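Local coordinates for putative exported protein (Aeromonas hydrophila subsp. hydrophila, PDB 4PJ2) that probably inhibits invertebrate-type (i-type) lysozymes as a periplasmic protein and binds a magnesium ion, at residues Q15-S20 with P75-V80; D93-T96 with G102-S105; E63-D68 with D117-L122. All coordinates share one frame; numbering follows the deposited sequence.

Contact 1 (Q15-S20 with P75-V80). With MG (magnesium ion), chain G.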
loop_
_atom_site.group_PDB
_atom_site.type_symbol
_atom_site.label_atom_id
_atom_site.label_comp_id
_atom_site.label_asym_id
_atom_site.label_seq_id
_atom_site.Cartn_x
_atom_site.Cartn_y
_atom_site.Cartn_z
ATOM N N GLN A 15 -7.881 18.289 21.253
ATOM C CA GLN A 15 -7.905 18.513 19.814
ATOM C C GLN A 15 -8.414 17.277 19.121
ATOM O O GLN A 15 -8.391 16.166 19.683
ATOM C CB GLN A 15 -6.534 18.866 19.281
ATOM C CG GLN A 15 -5.972 20.149 19.796
ATOM C CD GLN A 15 -4.704 20.556 19.050
ATOM O OE1 GLN A 15 -3.787 19.755 18.843
ATOM N NE2 GLN A 15 -4.656 21.793 18.638
ATOM N N VAL A 16 -8.853 17.459 17.887
ATOM C CA VAL A 16 -9.434 16.380 17.117
ATOM C C VAL A 16 -8.742 16.338 15.766
ATOM O O VAL A 16 -8.459 17.377 15.170
ATOM C CB VAL A 16 -10.942 16.593 16.942
ATOM C CG1 VAL A 16 -11.548 15.575 15.990
ATOM C CG2 VAL A 16 -11.614 16.568 18.299
ATOM N N VAL A 17 -8.473 15.136 15.280
ATOM C CA VAL A 17 -7.828 14.962 13.988
ATOM C C VAL A 17 -8.695 14.055 13.124
ATOM O O VAL A 17 -9.303 13.110 13.612
ATOM C CB VAL A 17 -6.355 14.447 14.167
ATOM C CG1 VAL A 17 -6.307 13.014 14.665
ATOM C CG2 VAL A 17 -5.586 14.540 12.904
ATOM N N THR A 18 -8.748 14.343 11.828
ATOM C CA THR A 18 -9.303 13.415 10.867
ATOM C C THR A 18 -8.238 13.049 9.846
ATOM O O THR A 18 -7.330 13.824 9.562
ATOM C CB THR A 18 -10.536 13.951 10.150
ATOM O OG1 THR A 18 -10.143 15.033 9.312
ATOM C CG2 THR A 18 -11.604 14.406 11.128
ATOM N N VAL A 19 -8.372 11.846 9.312
ATOM C CA VAL A 19 -7.460 11.336 8.295
ATOM C C VAL A 19 -8.317 10.744 7.198
ATOM O O VAL A 19 -9.189 9.924 7.470
ATOM C CB VAL A 19 -6.500 10.271 8.858
ATOM C CG1 VAL A 19 -5.567 9.772 7.753
ATOM C CG2 VAL A 19 -5.711 10.850 10.016
ATOM N N SER A 20 -8.048 11.156 5.960
ATOM C CA SER A 20 -8.849 10.755 4.803
ATOM C C SER A 20 -7.969 10.431 3.619
ATOM O O SER A 20 -7.001 11.130 3.366
ATOM C CB SER A 20 -9.702 11.932 4.328
ATOM O OG SER A 20 -10.671 12.301 5.258
ATOM N N PRO A 75 0.899 12.175 22.581
ATOM C CA PRO A 75 1.036 11.281 21.425
ATOM C C PRO A 75 1.218 12.006 20.101
ATOM O O PRO A 75 0.589 13.043 19.864
ATOM C CB PRO A 75 -0.288 10.516 21.422
ATOM C CG PRO A 75 -1.259 11.459 22.043
ATOM C CD PRO A 75 -0.475 12.188 23.106
ATOM N N GLU A 76 2.101 11.467 19.272
ATOM C CA GLU A 76 2.171 11.787 17.851
ATOM C C GLU A 76 1.161 10.935 17.138
ATOM O O GLU A 76 0.739 9.897 17.645
ATOM C CB GLU A 76 3.564 11.464 17.310
ATOM C CG GLU A 76 4.577 12.550 17.558
ATOM C CD GLU A 76 4.792 12.806 19.047
ATOM O OE1 GLU A 76 5.348 11.925 19.747
ATOM O OE2 GLU A 76 4.411 13.894 19.528
ATOM N N LEU A 77 0.737 11.393 15.960
ATOM C CA LEU A 77 -0.096 10.581 15.095
ATOM C C LEU A 77 0.772 9.849 14.114
ATOM O O LEU A 77 1.632 10.454 13.480
ATOM C CB LEU A 77 -1.065 11.484 14.331
ATOM C CG LEU A 77 -1.878 10.809 13.221
ATOM C CD1 LEU A 77 -2.876 9.800 13.744
ATOM C CD2 LEU A 77 -2.571 11.872 12.381
ATOM N N ILE A 78 0.530 8.553 13.985
ATOM C CA ILE A 78 1.231 7.740 12.992
ATOM C C ILE A 78 0.206 7.177 12.037
ATOM O O ILE A 78 -0.749 6.538 12.447
ATOM C CB ILE A 78 2.062 6.604 13.630
ATOM C CG1 ILE A 78 3.061 7.196 14.625
ATOM C CG2 ILE A 78 2.777 5.813 12.519
ATOM C CD1 ILE A 78 2.619 7.156 16.083
ATOM N N VAL A 79 0.392 7.458 10.748
ATOM C CA VAL A 79 -0.470 6.922 9.704
ATOM C C VAL A 79 0.301 5.826 8.983
ATOM O O VAL A 79 1.356 6.090 8.413
ATOM C CB VAL A 79 -0.920 8.008 8.701
ATOM C CG1 VAL A 79 -1.831 7.410 7.639
ATOM C CG2 VAL A 79 -1.637 9.143 9.424
ATOM N N VAL A 80 -0.213 4.598 9.046
ATOM C CA VAL A 80 0.460 3.436 8.470
ATOM C C VAL A 80 -0.224 3.058 7.174
ATOM O O VAL A 80 -1.433 2.941 7.126
ATOM C CB VAL A 80 0.436 2.223 9.423
ATOM C CG1 VAL A 80 1.216 1.069 8.796
ATOM C CG2 VAL A 80 1.006 2.595 10.780
HETATM MG MG MG G . 5.074 13.205 21.840
#
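In the hydrophobic filling of a two-sheet beta sandwich, Val17 and Val19 of one sheet meet Leu77 and Val79 of the other. Strands 16-20 and 76-80 run nearly parallel, 13° apart, with their axes 10.2 Å from each other. At that separation the backbones do not pair, and methyl groups alone bridge the gap. Leu77 is the middle piece: its CD2 lies 4.1 Å from both Val17 CG2 and Val19 CG2, so one methyl reaches both valines. Its CG stands opposite the backbone N (chi1 171°), while Val17, in the conformer described, answers with CG2, the branch that lies anti to its own N. The side chains of Val19 and Leu77 run past each other in opposite directions. One step further, Val19 turns its other branch to Val79, CG1 to CG2, at 4.3 Å. Val34 beside Val17, and Ile61 and Leu64 beside Val19, continue this apolar layer. Glu76 leaves the strand on the opposite face, where its bent chain (chi2 62°) brings both carboxylate oxygens to the magnesium ion, OE1 and OE2 each 2.5 Å from the metal. Asp68, Asn70, Asp72 and the carbonyl of Gln74 complete this site. The alternation of an inward leucine with an outward metal ligand is that of a sandwich strand with one face in the core and a metal-binding loop leading into its start.

Contact 2 (D93-T96 with G102-S105)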
loop_
_atom_site.group_PDB
_atom_site.type_symbol
_atom_site.label_atom_id
_atom_site.label_comp_id
_atom_site.label_asym_id
_atom_site.label_seq_id
_atom_site.Cartn_x
_atom_site.Cartn_y
_atom_site.Cartn_z
ATOM N N ASP A 93 3.953 7.718 8.120
ATOM C CA ASP A 93 4.313 9.085 8.451
ATOM C C ASP A 93 3.895 9.372 9.877
ATOM O O ASP A 93 2.821 8.964 10.303
ATOM C CB ASP A 93 3.612 10.061 7.505
ATOM C CG ASP A 93 3.979 9.813 6.076
ATOM O OD1 ASP A 93 5.163 10.003 5.729
ATOM O OD2 ASP A 93 3.093 9.384 5.308
ATOM N N ALA A 94 4.753 10.074 10.601
ATOM C CA ALA A 94 4.431 10.531 11.947
ATOM C C ALA A 94 4.249 12.050 11.944
ATOM O O ALA A 94 4.985 12.763 11.258
ATOM C CB ALA A 94 5.524 10.128 12.937
ATOM N N PHE A 95 3.297 12.513 12.749
ATOM C CA PHE A 95 2.965 13.927 12.871
ATOM C C PHE A 95 2.932 14.351 14.325
ATOM O O PHE A 95 2.408 13.631 15.175
ATOM C CB PHE A 95 1.575 14.235 12.289
ATOM C CG PHE A 95 1.410 13.863 10.852
ATOM C CD1 PHE A 95 1.470 14.823 9.856
ATOM C CD2 PHE A 95 1.152 12.559 10.498
ATOM C CE1 PHE A 95 1.306 14.466 8.539
ATOM C CE2 PHE A 95 1.006 12.192 9.172
ATOM C CZ PHE A 95 1.077 13.148 8.199
ATOM N N THR A 96 3.470 15.528 14.592
ATOM C CA THR A 96 3.216 16.192 15.864
ATOM C C THR A 96 1.968 17.037 15.713
ATOM O O THR A 96 1.704 17.565 14.623
ATOM C CB THR A 96 4.383 17.070 16.326
ATOM O OG1 THR A 96 4.795 17.927 15.263
ATOM C CG2 THR A 96 5.544 16.210 16.747
ATOM N N GLY A 102 0.473 23.363 16.809
ATOM C CA GLY A 102 -0.334 22.916 15.688
ATOM C C GLY A 102 0.117 21.574 15.142
ATOM O O GLY A 102 0.553 20.711 15.905
ATOM N N LEU A 103 0.031 21.424 13.818
ATOM C CA LEU A 103 0.178 20.152 13.118
ATOM C C LEU A 103 1.440 20.181 12.264
ATOM O O LEU A 103 1.568 21.069 11.440
ATOM C CB LEU A 103 -1.031 19.985 12.185
ATOM C CG LEU A 103 -1.056 18.785 11.251
ATOM C CD1 LEU A 103 -1.078 17.523 12.106
ATOM C CD2 LEU A 103 -2.198 18.764 10.233
ATOM N N ASP A 104 2.365 19.245 12.464
ATOM C CA ASP A 104 3.597 19.195 11.668
ATOM C C ASP A 104 4.063 17.748 11.479
ATOM O O ASP A 104 3.844 16.911 12.340
ATOM C CB ASP A 104 4.743 19.937 12.401
ATOM C CG ASP A 104 4.440 21.421 12.689
ATOM O OD1 ASP A 104 4.684 22.275 11.806
ATOM O OD2 ASP A 104 4.013 21.744 13.827
ATOM N N SER A 105 4.718 17.450 10.365
ATOM C CA SER A 105 5.244 16.109 10.181
ATOM C C SER A 105 6.456 15.946 11.089
ATOM O O SER A 105 7.120 16.924 11.448
ATOM C CB SER A 105 5.571 15.826 8.711
ATOM O OG SER A 105 6.941 15.515 8.521
HETATM O O HOH W 1 7.227 17.972 14.310
#
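The Phe95 ring meets strand 102-105 at a slant, presenting neither a clear face nor a clear edge: its CD1 is 4.0 Å from Ser105 CA, and Asp104 O and Leu103 CD1 approach it just as obliquely. With CG beside the backbone N (chi1 -58°), the ring points into the core, where Tyr32, Val34 and Leu55 of the facing sheet pack against it. Leu103 comes in on the same side, its CD1 4.2 Å from Phe95 CB. Asp104, a second flat group, lies on the outer surface with Thr96; the two side chains pass at an angle, Asp104 CB 3.5 Å from Thr96 OG1. Between these layers the backbones pair. Thr96 N gives a short but bent bond to Asp104 O (2.7 Å, 137° at the hydrogen). The return bond, Asp104 N to Thr96 O, is straighter (2.8 Å, 168°). Phe95 CA lies 3.2 Å from Asp104 O, a CA-H...O contact. A water 2.6 Å from Thr96 OG1 donates to Ser105 O, tying the threonine to the partner strand one residue further on. Thr96 lies near the magnesium ligands Glu76 and Asn70. Thr96 and Asp104 form a hydrogen-bonded pair; in the non-hydrogen-bonded pair Phe95-Ser105 the side chains diverge, and Ala94 bonds to both Phe106 and Asn107, consistent with a beta bulge in the antiparallel hairpin of strands 90-98 and 102-112.

Contact 3 (E63-D68 with D117-L122). With MG (magnesium ion), chain G.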
loop_
_atom_site.group_PDB
_atom_site.type_symbol
_atom_site.label_atom_id
_atom_site.label_comp_id
_atom_site.label_asym_id
_atom_site.label_seq_id
_atom_site.Cartn_x
_atom_site.Cartn_y
_atom_site.Cartn_z
ATOM N N GLU A 63 -3.872 1.592 9.251
ATOM C CA GLU A 63 -4.225 1.902 10.634
ATOM C C GLU A 63 -3.651 3.252 11.051
ATOM O O GLU A 63 -2.695 3.750 10.451
ATOM C CB GLU A 63 -3.747 0.802 11.577
ATOM C CG GLU A 63 -2.260 0.778 11.794
ATOM C CD GLU A 63 -1.836 -0.286 12.800
ATOM O OE1 GLU A 63 -0.841 -0.980 12.522
ATOM O OE2 GLU A 63 -2.481 -0.422 13.868
ATOM N N LEU A 64 -4.254 3.818 12.090
ATOM C CA LEU A 64 -3.770 5.036 12.729
ATOM C C LEU A 64 -3.329 4.641 14.129
ATOM O O LEU A 64 -4.018 3.866 14.803
ATOM C CB LEU A 64 -4.883 6.074 12.855
ATOM C CG LEU A 64 -5.596 6.417 11.552
ATOM C CD1 LEU A 64 -6.630 7.495 11.840
ATOM C CD2 LEU A 64 -4.635 6.877 10.458
ATOM N N LYS A 65 -2.204 5.193 14.567
ATOM C CA LYS A 65 -1.735 4.988 15.934
ATOM C C LYS A 65 -1.478 6.328 16.598
ATOM O O LYS A 65 -1.072 7.289 15.946
ATOM C CB LYS A 65 -0.442 4.173 15.947
ATOM C CG LYS A 65 -0.518 2.818 15.281
ATOM C CD LYS A 65 0.867 2.173 15.271
ATOM C CE LYS A 65 0.844 0.780 14.680
ATOM N NZ LYS A 65 0.285 -0.229 15.624
ATOM N N LEU A 66 -1.719 6.371 17.906
ATOM C CA LEU A 66 -1.411 7.532 18.731
ATOM C C LEU A 66 -0.418 7.093 19.789
ATOM O O LEU A 66 -0.757 6.332 20.709
ATOM C CB LEU A 66 -2.662 8.080 19.428
ATOM C CG LEU A 66 -3.695 8.745 18.530
ATOM C CD1 LEU A 66 -4.918 9.149 19.344
ATOM C CD2 LEU A 66 -3.077 9.950 17.841
ATOM N N LEU A 67 0.820 7.550 19.657
ATOM C CA LEU A 67 1.895 7.084 20.530
ATOM C C LEU A 67 2.923 8.185 20.672
ATOM O O LEU A 67 3.199 8.894 19.713
ATOM C CB LEU A 67 2.554 5.840 19.933
ATOM C CG LEU A 67 1.714 4.560 19.902
ATOM C CD1 LEU A 67 2.401 3.476 19.089
ATOM C CD2 LEU A 67 1.453 4.055 21.307
ATOM N N ASP A 68 3.477 8.341 21.869
ATOM C CA ASP A 68 4.513 9.336 22.100
ATOM C C ASP A 68 5.852 8.862 21.546
ATOM O O ASP A 68 6.467 7.944 22.093
ATOM C CB ASP A 68 4.632 9.603 23.600
ATOM C CG ASP A 68 5.668 10.656 23.927
ATOM O OD1 ASP A 68 6.118 11.365 23.006
ATOM O OD2 ASP A 68 6.028 10.781 25.115
ATOM N N ASP A 117 7.989 -3.774 12.916
ATOM C CA ASP A 117 7.493 -2.790 13.865
ATOM C C ASP A 117 7.739 -1.411 13.286
ATOM O O ASP A 117 8.849 -0.919 13.226
ATOM C CB ASP A 117 8.227 -2.972 15.199
ATOM C CG ASP A 117 7.669 -2.101 16.311
ATOM O OD1 ASP A 117 7.061 -1.064 16.028
ATOM O OD2 ASP A 117 7.848 -2.461 17.495
ATOM N N VAL A 118 6.650 -0.752 12.884
ATOM C CA VAL A 118 6.713 0.568 12.253
ATOM C C VAL A 118 7.170 1.606 13.262
ATOM O O VAL A 118 7.913 2.528 12.952
ATOM C CB VAL A 118 5.321 0.949 11.716
ATOM C CG1 VAL A 118 5.260 2.408 11.294
ATOM C CG2 VAL A 118 4.932 0.034 10.571
ATOM N N ILE A 119 6.726 1.432 14.494
ATOM C CA ILE A 119 7.041 2.394 15.537
ATOM C C ILE A 119 8.528 2.367 15.842
ATOM O O ILE A 119 9.159 3.406 15.964
ATOM C CB ILE A 119 6.228 2.121 16.802
ATOM C CG1 ILE A 119 4.733 2.334 16.514
ATOM C CG2 ILE A 119 6.676 3.024 17.934
ATOM C CD1 ILE A 119 4.339 3.751 16.048
ATOM N N GLN A 120 9.098 1.174 15.953
ATOM C CA GLN A 120 10.532 1.009 16.157
ATOM C C GLN A 120 11.291 1.685 15.027
ATOM O O GLN A 120 12.291 2.358 15.238
ATOM C CB GLN A 120 10.886 -0.490 16.210
ATOM C CG GLN A 120 12.384 -0.815 16.357
ATOM C CD GLN A 120 12.732 -2.266 16.003
ATOM O OE1 GLN A 120 11.957 -2.969 15.348
ATOM N NE2 GLN A 120 13.912 -2.708 16.425
ATOM N N ALA A 121 10.805 1.492 13.804
ATOM C CA ALA A 121 11.493 2.042 12.643
ATOM C C ALA A 121 11.484 3.569 12.662
ATOM O O ALA A 121 12.461 4.214 12.281
ATOM C CB ALA A 121 10.863 1.524 11.368
ATOM N N LEU A 122 10.381 4.137 13.128
ATOM C CA LEU A 122 10.243 5.584 13.227
ATOM C C LEU A 122 11.061 6.187 14.366
ATOM O O LEU A 122 11.252 7.404 14.408
ATOM C CB LEU A 122 8.775 5.958 13.421
ATOM C CG LEU A 122 7.865 5.865 12.204
ATOM C CD1 LEU A 122 6.412 5.816 12.655
ATOM C CD2 LEU A 122 8.096 7.035 11.253
HETATM MG MG MG G . 5.074 13.205 21.840
#
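Ile119 reaches from the first turn of the terminal helix to Lys65 and Leu67 on strand 60-67. Its CB is still 4.7 Å from Leu67 CD1. The next atom, CG1, swings to the side of the backbone N (chi1 -65°) and comes within 3.7 Å of that same Leu67 methyl. At the tip, CD1 touches both strand residues, 3.6 Å from Leu67 CD1 and 3.9 Å from Lys65 CD. The lysine thus contributes the aliphatic part of its chain, while the bend at its last torsion takes NZ away to a weak salt bridge with Glu63 OE2, 3.3 Å long. This small surface contact is wholly apolar. Asp117 stands at the N-cap of the helix, its OD1 accepting from Gln120 N at 3.0 Å, from above the carboxylate plane (73° out of it). This fixes the start of the turn that carries Ile119. Just past the end of the strand, Asp68 OD1 binds the magnesium ion at 2.4 Å; Gly71 N bonds to the same OD1 and Lys73 N to OD2. Lys65 and Leu67 share one face of their strand, whereas Leu64 and Leu66 turn to strand 6-10 of the other sheet. The helix therefore rests against the outer face of its sheet, with Ile119 and Leu122 on Ile78 of strand 76-82, and Val118 on Leu112 of strand 102-112.

Overall arrangement
All three contacts involve the antiparallel sheet ordered 60-67, 76-82, 90-98, 102-112. Contact 1 joins its inner face to the other sheet, contact 2 pairs its last two strands, and contact 3 lays the terminal helix on its outer face. Centres of contacts 1 and 2 are about 8 Å apart, those of 1 and 3 about 11 Å, and those of 2 and 3 about 13 Å. Backbone bonds from strand 76-82 to both its neighbours link contact 1 with the others. Along the chain contact 1 closes before contact 2 opens, and contact 3 encloses contact 2 while crossing contact 1. Glu76 and Asp68 bring contacts 1 and 3 together at one magnesium ion, so the metal loop joins neighbouring strands.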